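Local coordinates for secretory pathway GDP dissociation inhibitor (Saccharomyces cerevisiae, PDB 2BCG), which regulates the GDP/GTP cycle of Rab GTPases such as SEC4 by inhibiting GDP dissociation, and extracts GDP-bound YPT7 from vacuolar membranes, at residues W82-I87 against H361-I366; F90-G95 against S232-P237; Q308-A313 against S367-T372. One frame throughout, in Å; residues are numbered along the deposited sequence.

Contact 1. Residues W82-I87 against H361-I366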
loop_
_atom_site.group_PDB
_atom_site.type_symbol
_atom_site.label_atom_id
_atom_site.label_comp_id
_atom_site.label_asym_id
_atom_site.label_seq_id
_atom_site.Cartn_x
_atom_site.Cartn_y
_atom_site.Cartn_z
ATOM N N TRP A 82 1.481 13.375 7.788
ATOM C CA TRP A 82 2.054 13.365 6.432
ATOM C C TRP A 82 2.499 11.955 6.046
ATOM O O TRP A 82 3.281 11.342 6.779
ATOM C CB TRP A 82 3.227 14.351 6.360
ATOM C CG TRP A 82 2.793 15.797 6.499
ATOM C CD1 TRP A 82 2.533 16.481 7.669
ATOM C CD2 TRP A 82 2.540 16.711 5.435
ATOM N NE1 TRP A 82 2.108 17.766 7.387
ATOM C CE2 TRP A 82 2.144 17.949 6.024
ATOM C CE3 TRP A 82 2.638 16.625 4.036
ATOM C CZ2 TRP A 82 1.826 19.068 5.252
ATOM C CZ3 TRP A 82 2.323 17.737 3.272
ATOM C CH2 TRP A 82 1.922 18.944 3.877
ATOM N N ASN A 83 2.012 11.484 4.897
ATOM C CA ASN A 83 2.380 10.174 4.345
ATOM C C ASN A 83 2.521 10.423 2.848
ATOM O O ASN A 83 1.566 10.299 2.092
ATOM C CB ASN A 83 1.276 9.136 4.581
ATOM C CG ASN A 83 1.042 8.883 6.049
ATOM O OD1 ASN A 83 1.874 8.254 6.704
ATOM N ND2 ASN A 83 -0.073 9.399 6.588
ATOM N N VAL A 84 3.702 10.851 2.456
ATOM C CA VAL A 84 3.903 11.356 1.119
ATOM C C VAL A 84 4.550 10.314 0.219
ATOM O O VAL A 84 5.680 9.892 0.485
ATOM C CB VAL A 84 4.796 12.614 1.164
ATOM C CG1 VAL A 84 5.010 13.167 -0.253
ATOM C CG2 VAL A 84 4.234 13.636 2.146
ATOM N N ASP A 85 3.826 9.904 -0.823
ATOM C CA ASP A 85 4.354 8.934 -1.793
ATOM C C ASP A 85 5.642 9.468 -2.416
ATOM O O ASP A 85 5.726 10.630 -2.865
ATOM C CB ASP A 85 3.347 8.701 -2.923
ATOM C CG ASP A 85 2.038 8.119 -2.445
ATOM O OD1 ASP A 85 1.990 7.458 -1.380
ATOM O OD2 ASP A 85 1.038 8.332 -3.173
ATOM N N LEU A 86 6.646 8.601 -2.498
ATOM C CA LEU A 86 7.839 8.956 -3.259
ATOM C C LEU A 86 7.620 8.747 -4.764
ATOM O O LEU A 86 8.243 9.416 -5.585
ATOM C CB LEU A 86 9.003 8.100 -2.776
ATOM C CG LEU A 86 9.453 8.326 -1.302
ATOM C CD1 LEU A 86 10.521 7.326 -0.910
ATOM C CD2 LEU A 86 10.026 9.703 -1.122
ATOM N N ILE A 87 6.733 7.791 -5.095
ATOM C CA ILE A 87 6.446 7.435 -6.482
ATOM C C ILE A 87 4.923 7.394 -6.710
ATOM O O ILE A 87 4.246 6.543 -6.130
ATOM C CB ILE A 87 7.090 6.074 -6.887
ATOM C CG1 ILE A 87 8.602 6.163 -6.717
ATOM C CG2 ILE A 87 6.645 5.708 -8.335
ATOM C CD1 ILE A 87 9.341 4.890 -7.129
ATOM N N HIS A 361 -3.818 21.204 3.071
ATOM C CA HIS A 361 -2.780 21.005 2.068
ATOM C C HIS A 361 -3.174 20.009 0.969
ATOM O O HIS A 361 -4.111 19.200 1.111
ATOM C CB HIS A 361 -1.470 20.579 2.748
ATOM C CG HIS A 361 -0.922 21.620 3.697
ATOM N ND1 HIS A 361 -0.175 22.704 3.277
ATOM C CD2 HIS A 361 -1.030 21.746 5.047
ATOM C CE1 HIS A 361 0.145 23.456 4.321
ATOM N NE2 HIS A 361 -0.360 22.897 5.407
ATOM N N TYR A 362 -2.477 20.138 -0.163
ATOM C CA TYR A 362 -2.602 19.194 -1.279
ATOM C C TYR A 362 -1.210 18.770 -1.629
ATOM O O TYR A 362 -0.277 19.570 -1.524
ATOM C CB TYR A 362 -3.304 19.844 -2.495
ATOM C CG TYR A 362 -4.769 20.150 -2.240
ATOM C CD1 TYR A 362 -5.154 21.171 -1.347
ATOM C CD2 TYR A 362 -5.772 19.424 -2.892
ATOM C CE1 TYR A 362 -6.502 21.435 -1.106
ATOM C CE2 TYR A 362 -7.119 19.701 -2.661
ATOM C CZ TYR A 362 -7.462 20.699 -1.758
ATOM O OH TYR A 362 -8.776 20.996 -1.524
ATOM N N LEU A 363 -1.094 17.518 -2.061
ATOM C CA LEU A 363 0.145 17.013 -2.617
ATOM C C LEU A 363 -0.085 16.869 -4.123
ATOM O O LEU A 363 -1.060 16.281 -4.569
ATOM C CB LEU A 363 0.486 15.634 -2.037
ATOM C CG LEU A 363 0.846 15.596 -0.534
ATOM C CD1 LEU A 363 0.962 14.178 -0.036
ATOM C CD2 LEU A 363 2.155 16.344 -0.324
ATOM N N ALA A 364 0.833 17.401 -4.901
ATOM C CA ALA A 364 0.743 17.294 -6.360
ATOM C C ALA A 364 2.079 16.781 -6.809
ATOM O O ALA A 364 3.108 17.474 -6.665
ATOM C CB ALA A 364 0.455 18.647 -6.980
ATOM N N ILE A 365 2.088 15.545 -7.291
ATOM C CA ILE A 365 3.337 14.955 -7.709
ATOM C C ILE A 365 3.367 14.891 -9.235
ATOM O O ILE A 365 2.512 14.276 -9.868
ATOM C CB ILE A 365 3.530 13.558 -7.133
ATOM C CG1 ILE A 365 3.386 13.599 -5.594
ATOM C CG2 ILE A 365 4.905 13.048 -7.549
ATOM C CD1 ILE A 365 3.682 12.240 -4.910
ATOM N N ILE A 366 4.325 15.589 -9.816
ATOM C CA ILE A 366 4.436 15.716 -11.267
ATOM C C ILE A 366 5.524 14.743 -11.703
ATOM O O ILE A 366 6.584 14.654 -11.058
ATOM C CB ILE A 366 4.859 17.143 -11.676
ATOM C CG1 ILE A 366 3.810 18.197 -11.230
ATOM C CG2 ILE A 366 5.086 17.223 -13.179
ATOM C CD1 ILE A 366 4.401 19.603 -11.219
#
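Trp82 brings the outer rim of its indole over one face of the His361 imidazole, with CZ2 standing 3.8 Å above that ring plane and displaced toward its rim. The two side chains cross at about a right angle, and their planes meet at 49°, a tilt that makes the pair neither a stack nor an edge-to-face contact. At the indole edge, near the ring plane, lies Leu363 CD2, 3.9 Å from Trp82 CZ3, while Val84 CG2 of the same segment as Trp82 also sits in plane at the edge. Leu363 thus serves two partners with its two branches, since its CD1 lies 4.0 Å from Val84 CG2. One step further on, the CD1 of Ile365, carried away from CA by an extended chi2 of -175°, ends against Asp85, 3.3 Å from Asp85 O and 4.1 Å from Asp85 CB.

An alanine in place of Trp82 would probably leave the His361 face and the Leu363 CD2 methyl without the indole against them, and Phe76 O without the N-H that it accepts. The Asp85 carboxylate bonds elsewhere, to Tyr236, Ser52 and Leu241 N, and Asn83 reaches both Asn355 and a basic side chain of another protein chain.

The touching parts, 82 to 85 and 361 to 365, run in directions 15° apart, yet no hydrogen bond joins them. This illustrates how a small sheet, strands 52-53 and 84-85, can be laid on a larger one by apolar contacts made largely by side chains; the Asn83 backbone pairs instead with Val356. Such a seam probably relies on close fit and exclusion of water, and is likely to carry a cost: Asp85 O is buried against a methyl, with no polar partner in the model.

Contact 2. Residues F90-G95 against S232-P237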
loop_
_atom_site.group_PDB
_atom_site.type_symbol
_atom_site.label_atom_id
_atom_site.label_comp_id
_atom_site.label_asym_id
_atom_site.label_seq_id
_atom_site.Cartn_x
_atom_site.Cartn_y
_atom_site.Cartn_z
ATOM N N PHE A 90 -1.864 5.505 -9.069
ATOM C CA PHE A 90 -3.230 5.139 -8.743
ATOM C C PHE A 90 -3.513 3.652 -9.000
ATOM O O PHE A 90 -2.733 2.965 -9.668
ATOM C CB PHE A 90 -4.188 5.994 -9.551
ATOM C CG PHE A 90 -4.140 7.470 -9.178
ATOM C CD1 PHE A 90 -3.875 8.458 -10.139
ATOM C CD2 PHE A 90 -4.369 7.874 -7.866
ATOM C CE1 PHE A 90 -3.860 9.822 -9.775
ATOM C CE2 PHE A 90 -4.329 9.232 -7.509
ATOM C CZ PHE A 90 -4.091 10.205 -8.475
ATOM N N LEU A 91 -4.640 3.152 -8.490
ATOM C CA LEU A 91 -5.088 1.780 -8.838
ATOM C C LEU A 91 -6.248 1.843 -9.857
ATOM O O LEU A 91 -7.231 2.516 -9.599
ATOM C CB LEU A 91 -5.625 1.062 -7.587
ATOM C CG LEU A 91 -4.588 0.535 -6.574
ATOM C CD1 LEU A 91 -4.025 1.691 -5.732
ATOM C CD2 LEU A 91 -5.186 -0.544 -5.683
ATOM N N MET A 92 -6.130 1.147 -10.989
ATOM C CA MET A 92 -7.320 0.971 -11.828
ATOM C C MET A 92 -8.373 0.172 -11.044
ATOM O O MET A 92 -8.088 -0.913 -10.500
ATOM C CB MET A 92 -6.985 0.212 -13.119
ATOM C CG MET A 92 -6.230 1.020 -14.129
ATOM S SD MET A 92 -7.358 2.184 -14.952
ATOM C CE MET A 92 -6.999 1.964 -16.680
ATOM N N ALA A 93 -9.594 0.687 -11.003
ATOM C CA ALA A 93 -10.650 0.056 -10.223
ATOM C C ALA A 93 -10.952 -1.394 -10.620
ATOM O O ALA A 93 -11.365 -2.156 -9.757
ATOM C CB ALA A 93 -11.909 0.889 -10.248
ATOM N N ASN A 94 -10.735 -1.778 -11.888
ATOM C CA ASN A 94 -10.941 -3.183 -12.311
ATOM C C ASN A 94 -9.632 -3.849 -12.673
ATOM O O ASN A 94 -9.595 -4.866 -13.400
ATOM C CB ASN A 94 -11.955 -3.278 -13.482
ATOM C CG ASN A 94 -12.525 -4.697 -13.662
ATOM O OD1 ASN A 94 -12.532 -5.237 -14.779
ATOM N ND2 ASN A 94 -12.964 -5.307 -12.560
ATOM N N GLY A 95 -8.539 -3.278 -12.167
ATOM C CA GLY A 95 -7.220 -3.813 -12.444
ATOM C C GLY A 95 -6.853 -5.068 -11.660
ATOM O O GLY A 95 -7.562 -5.498 -10.748
ATOM N N SER A 232 -14.093 8.291 -12.064
ATOM C CA SER A 232 -12.812 8.127 -12.723
ATOM C C SER A 232 -12.494 6.630 -12.718
ATOM O O SER A 232 -13.148 5.841 -12.039
ATOM C CB SER A 232 -11.693 8.875 -11.964
ATOM O OG SER A 232 -11.281 8.087 -10.844
ATOM N N PRO A 233 -11.453 6.250 -13.448
ATOM C CA PRO A 233 -11.092 4.832 -13.369
ATOM C C PRO A 233 -10.272 4.413 -12.133
ATOM O O PRO A 233 -9.897 3.242 -12.038
ATOM C CB PRO A 233 -10.258 4.649 -14.622
ATOM C CG PRO A 233 -9.602 5.982 -14.808
ATOM C CD PRO A 233 -10.579 6.998 -14.368
ATOM N N TYR A 234 -10.014 5.339 -11.203
ATOM C CA TYR A 234 -8.971 5.112 -10.183
ATOM C C TYR A 234 -9.424 5.069 -8.757
ATOM O O TYR A 234 -10.320 5.831 -8.348
ATOM C CB TYR A 234 -7.933 6.230 -10.248
ATOM C CG TYR A 234 -7.293 6.437 -11.589
ATOM C CD1 TYR A 234 -6.601 5.400 -12.207
ATOM C CD2 TYR A 234 -7.272 7.693 -12.183
ATOM C CE1 TYR A 234 -5.990 5.578 -13.435
ATOM C CE2 TYR A 234 -6.655 7.889 -13.411
ATOM C CZ TYR A 234 -5.996 6.833 -14.035
ATOM O OH TYR A 234 -5.358 7.044 -15.243
ATOM N N LEU A 235 -8.706 4.251 -7.989
ATOM C CA LEU A 235 -8.755 4.272 -6.522
ATOM C C LEU A 235 -7.382 4.689 -5.927
ATOM O O LEU A 235 -6.378 4.597 -6.599
ATOM C CB LEU A 235 -9.115 2.877 -6.001
ATOM C CG LEU A 235 -10.372 2.176 -6.545
ATOM C CD1 LEU A 235 -10.506 0.763 -5.975
ATOM C CD2 LEU A 235 -11.614 3.036 -6.235
ATOM N N TYR A 236 -7.388 5.118 -4.670
ATOM C CA TYR A 236 -6.154 5.510 -3.977
ATOM C C TYR A 236 -6.291 5.096 -2.497
ATOM O O TYR A 236 -7.346 5.284 -1.914
ATOM C CB TYR A 236 -5.909 7.020 -4.101
ATOM C CG TYR A 236 -4.587 7.463 -3.494
ATOM C CD1 TYR A 236 -3.398 7.363 -4.215
ATOM C CD2 TYR A 236 -4.530 7.944 -2.171
ATOM C CE1 TYR A 236 -2.178 7.711 -3.639
ATOM C CE2 TYR A 236 -3.314 8.306 -1.604
ATOM C CZ TYR A 236 -2.151 8.176 -2.330
ATOM O OH TYR A 236 -0.977 8.558 -1.719
ATOM N N PRO A 237 -5.242 4.514 -1.910
ATOM C CA PRO A 237 -5.334 4.087 -0.500
ATOM C C PRO A 237 -5.279 5.224 0.517
ATOM O O PRO A 237 -4.420 6.122 0.435
ATOM C CB PRO A 237 -4.091 3.209 -0.302
ATOM C CG PRO A 237 -3.107 3.729 -1.299
ATOM C CD PRO A 237 -3.919 4.215 -2.491
#
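Leu91 and Leu235 exchange two backbone hydrogen bonds, Leu91 N to Leu235 O at 2.9 Å and Leu235 N to Leu91 O at 2.8 Å, forming an antiparallel hydrogen-bonded pair. A third, from Ala93 N to Pro233 O at 2.8 Å, closes the ladder beyond the non-hydrogen-bonded pair of Met92 and Tyr234. Two acceptors also take a CA-H: Tyr234 CA lies 3.2 Å from Leu91 O, and Met92 CA 3.4 Å from Pro233 O. Gly95 N returns to Met92 O in a type I turn. Ser232 OG accepts from Tyr234 N in an ST turn and also bonds Val115 O.

Phe90 CG lies anti to its carbonyl carbon (chi1 -66°), and the ring sets CD1 over one face of Tyr234 and CD2 against Tyr236 CD1. Pro233 CG covers the opposite Tyr234 face; Met92 SD makes an oblique Met-aromatic contact. Tyr234 OH bonds Gln331 NE2, and Tyr236 OH bonds Asp85 OD2.

Residues 236-261 and 108-114 interact with YPT1, and Leu235 packs on an apolar side chain of another protein chain. Strand 234-237 is the middle of three, flanked by 91-92 and 112-114. Helix 212-229 packs on Pro233, strand 345-351 on Phe90 and Tyr236, and helix 96-104 starts after Gly95.

Contact 3. Residues Q308-A313 against S367-T372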
loop_
_atom_site.group_PDB
_atom_site.type_symbol
_atom_site.label_atom_id
_atom_site.label_comp_id
_atom_site.label_asym_id
_atom_site.label_seq_id
_atom_site.Cartn_x
_atom_site.Cartn_y
_atom_site.Cartn_z
ATOM N N GLN A 308 15.942 5.121 -19.415
ATOM C CA GLN A 308 15.031 6.213 -19.055
ATOM C C GLN A 308 15.260 6.696 -17.635
ATOM O O GLN A 308 15.530 5.926 -16.728
ATOM C CB GLN A 308 13.591 5.752 -19.170
ATOM C CG GLN A 308 13.181 5.290 -20.543
ATOM C CD GLN A 308 11.862 4.588 -20.510
ATOM O OE1 GLN A 308 10.880 5.099 -21.032
ATOM N NE2 GLN A 308 11.819 3.401 -19.875
ATOM N N ARG A 309 15.150 8.007 -17.457
ATOM C CA ARG A 309 15.209 8.598 -16.139
ATOM C C ARG A 309 13.891 9.336 -15.954
ATOM O O ARG A 309 13.411 10.012 -16.872
ATOM C CB ARG A 309 16.325 9.643 -16.034
ATOM C CG ARG A 309 17.735 9.072 -15.990
ATOM C CD ARG A 309 18.732 10.150 -15.558
ATOM N NE ARG A 309 18.669 11.365 -16.385
ATOM C CZ ARG A 309 18.952 12.601 -15.953
ATOM N NH1 ARG A 309 19.270 12.815 -14.681
ATOM N NH2 ARG A 309 18.897 13.626 -16.797
ATOM N N VAL A 310 13.331 9.208 -14.759
ATOM C CA VAL A 310 12.052 9.841 -14.461
ATOM C C VAL A 310 12.275 10.943 -13.451
ATOM O O VAL A 310 12.865 10.712 -12.396
ATOM C CB VAL A 310 11.064 8.803 -13.863
ATOM C CG1 VAL A 310 9.675 9.426 -13.671
ATOM C CG2 VAL A 310 10.945 7.579 -14.764
ATOM N N ILE A 311 11.780 12.147 -13.757
ATOM C CA ILE A 311 11.832 13.216 -12.752
ATOM C C ILE A 311 10.498 13.196 -12.011
ATOM O O ILE A 311 9.423 13.053 -12.662
ATOM C CB ILE A 311 12.135 14.614 -13.345
ATOM C CG1 ILE A 311 12.194 15.675 -12.245
ATOM C CG2 ILE A 311 11.167 14.964 -14.464
ATOM C CD1 ILE A 311 12.845 16.990 -12.672
ATOM N N ARG A 312 10.577 13.298 -10.680
ATOM C CA ARG A 312 9.380 13.337 -9.844
ATOM C C ARG A 312 9.491 14.533 -8.910
ATOM O O ARG A 312 10.475 14.666 -8.138
ATOM C CB ARG A 312 9.206 12.034 -9.054
ATOM C CG ARG A 312 9.001 10.821 -9.993
ATOM C CD ARG A 312 8.959 9.507 -9.283
ATOM N NE ARG A 312 8.572 8.402 -10.176
ATOM C CZ ARG A 312 9.294 7.293 -10.403
ATOM N NH1 ARG A 312 10.450 7.093 -9.801
ATOM N NH2 ARG A 312 8.806 6.341 -11.199
ATOM N N ALA A 313 8.524 15.437 -9.059
ATOM C CA ALA A 313 8.542 16.687 -8.301
ATOM C C ALA A 313 7.343 16.620 -7.378
ATOM O O ALA A 313 6.215 16.691 -7.828
ATOM C CB ALA A 313 8.401 17.902 -9.223
ATOM N N SER A 367 5.301 14.041 -12.806
ATOM C CA SER A 367 6.360 13.145 -13.286
ATOM C C SER A 367 6.355 13.000 -14.786
ATOM O O SER A 367 5.314 13.094 -15.435
ATOM C CB SER A 367 6.269 11.795 -12.609
ATOM O OG SER A 367 5.152 11.108 -13.052
ATOM N N THR A 368 7.543 12.738 -15.323
ATOM C CA THR A 368 7.660 12.412 -16.732
ATOM C C THR A 368 9.035 11.808 -16.948
ATOM O O THR A 368 9.923 11.924 -16.088
ATOM C CB THR A 368 7.474 13.679 -17.606
ATOM O OG1 THR A 368 7.262 13.302 -18.979
ATOM C CG2 THR A 368 8.695 14.613 -17.473
ATOM N N ILE A 369 9.175 11.122 -18.073
ATOM C CA ILE A 369 10.470 10.664 -18.533
ATOM C C ILE A 369 11.221 11.890 -19.095
ATOM O O ILE A 369 10.696 12.646 -19.920
ATOM C CB ILE A 369 10.254 9.628 -19.656
ATOM C CG1 ILE A 369 9.616 8.339 -19.113
ATOM C CG2 ILE A 369 11.555 9.362 -20.432
ATOM C CD1 ILE A 369 10.365 7.681 -17.993
ATOM N N ILE A 370 12.420 12.108 -18.582
ATOM C CA ILE A 370 13.247 13.236 -18.975
ATOM C C ILE A 370 13.632 13.093 -20.445
ATOM O O ILE A 370 14.074 12.018 -20.874
ATOM C CB ILE A 370 14.489 13.316 -18.051
ATOM C CG1 ILE A 370 14.091 13.743 -16.644
ATOM C CG2 ILE A 370 15.560 14.308 -18.588
ATOM C CD1 ILE A 370 15.172 13.459 -15.615
ATOM N N GLU A 371 13.456 14.173 -21.208
ATOM C CA GLU A 371 13.897 14.188 -22.625
ATOM C C GLU A 371 14.774 15.388 -22.977
ATOM O O GLU A 371 15.170 15.544 -24.143
ATOM C CB GLU A 371 12.723 14.057 -23.597
ATOM C CG GLU A 371 11.716 15.213 -23.525
ATOM C CD GLU A 371 10.551 15.007 -24.466
ATOM O OE1 GLU A 371 10.421 15.808 -25.441
ATOM O OE2 GLU A 371 9.781 14.046 -24.241
ATOM N N THR A 372 15.075 16.242 -22.005
ATOM C CA THR A 372 15.952 17.389 -22.282
ATOM C C THR A 372 17.120 17.448 -21.296
ATOM O O THR A 372 17.257 16.603 -20.396
ATOM C CB THR A 372 15.226 18.760 -22.224
ATOM O OG1 THR A 372 15.061 19.171 -20.865
ATOM C CG2 THR A 372 13.884 18.713 -22.953
HETATM O O HOH W 1 15.208 9.685 -19.835
HETATM O O HOH W 2 6.416 8.472 -11.916
#
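Ile311 and Thr368 form the buried part of this antiparallel pairing: Ile311 N gives to Thr368 O at 3.0 Å, Thr368 N returns a longer bond of 3.3 Å to Ile311 O, and their CG2 methyls meet on one face of the sheet. Ile311 CG2 also lies 3.8 Å from Ile370 CG1, the two side chains crossing at about a right angle. On the other face Val310 CG2 approaches Ile369 CD1 very closely, but Ile369 was modelled in two conformers, and the apparent tightness is doubtful. Here too a water, in plane at the edge of the buried Arg312 guanidinium, accepts from NE at 2.8 Å and links it to Ser367 OG; Tyr417 O receives Arg312 NH2.

The outer end is more open, with Arg309 exposed. The two segments are still joined by a short, straight bond from Ile370 N to Arg309 O, 2.9 Å, but beside it a water spans from Arg309 N to Ile370 O. The Arg309 chain turns at chi3 (-54°), and Ile370 CD1 lies over the centre of its guanidinium, a pose the crystal may influence.

Strand 303-317 lies between 362-369 and 391-402, and 362-369 has 345-351 on its far side. Helix 375-378 packs against Ile311 and Ile370.

How the contacts relate
Read from the N terminus, residues 82-87 open contact 1 and, a few residues later, 90-95 open contact 2. Contact 2 closes first, at 232-237, so its loop lies wholly within the larger one that contact 1 completes at 361-366. Contact 3 opens in between, at 308-313, and closes at 367-372; contacts 1 and 3 therefore cross, whereas 2 and 3 follow in series. Asp85 OD2 and Tyr236 OH, 2.5 Å apart, probably bond contact 1 to contact 2, as Ile366 O and Ala313 N, 2.9 Å apart, probably do contacts 1 and 3. Contact 1 sets the two-stranded sheet on the mixed sheet; contact 2 pairs strands of the three-stranded sheet, contact 3 of the mixed one.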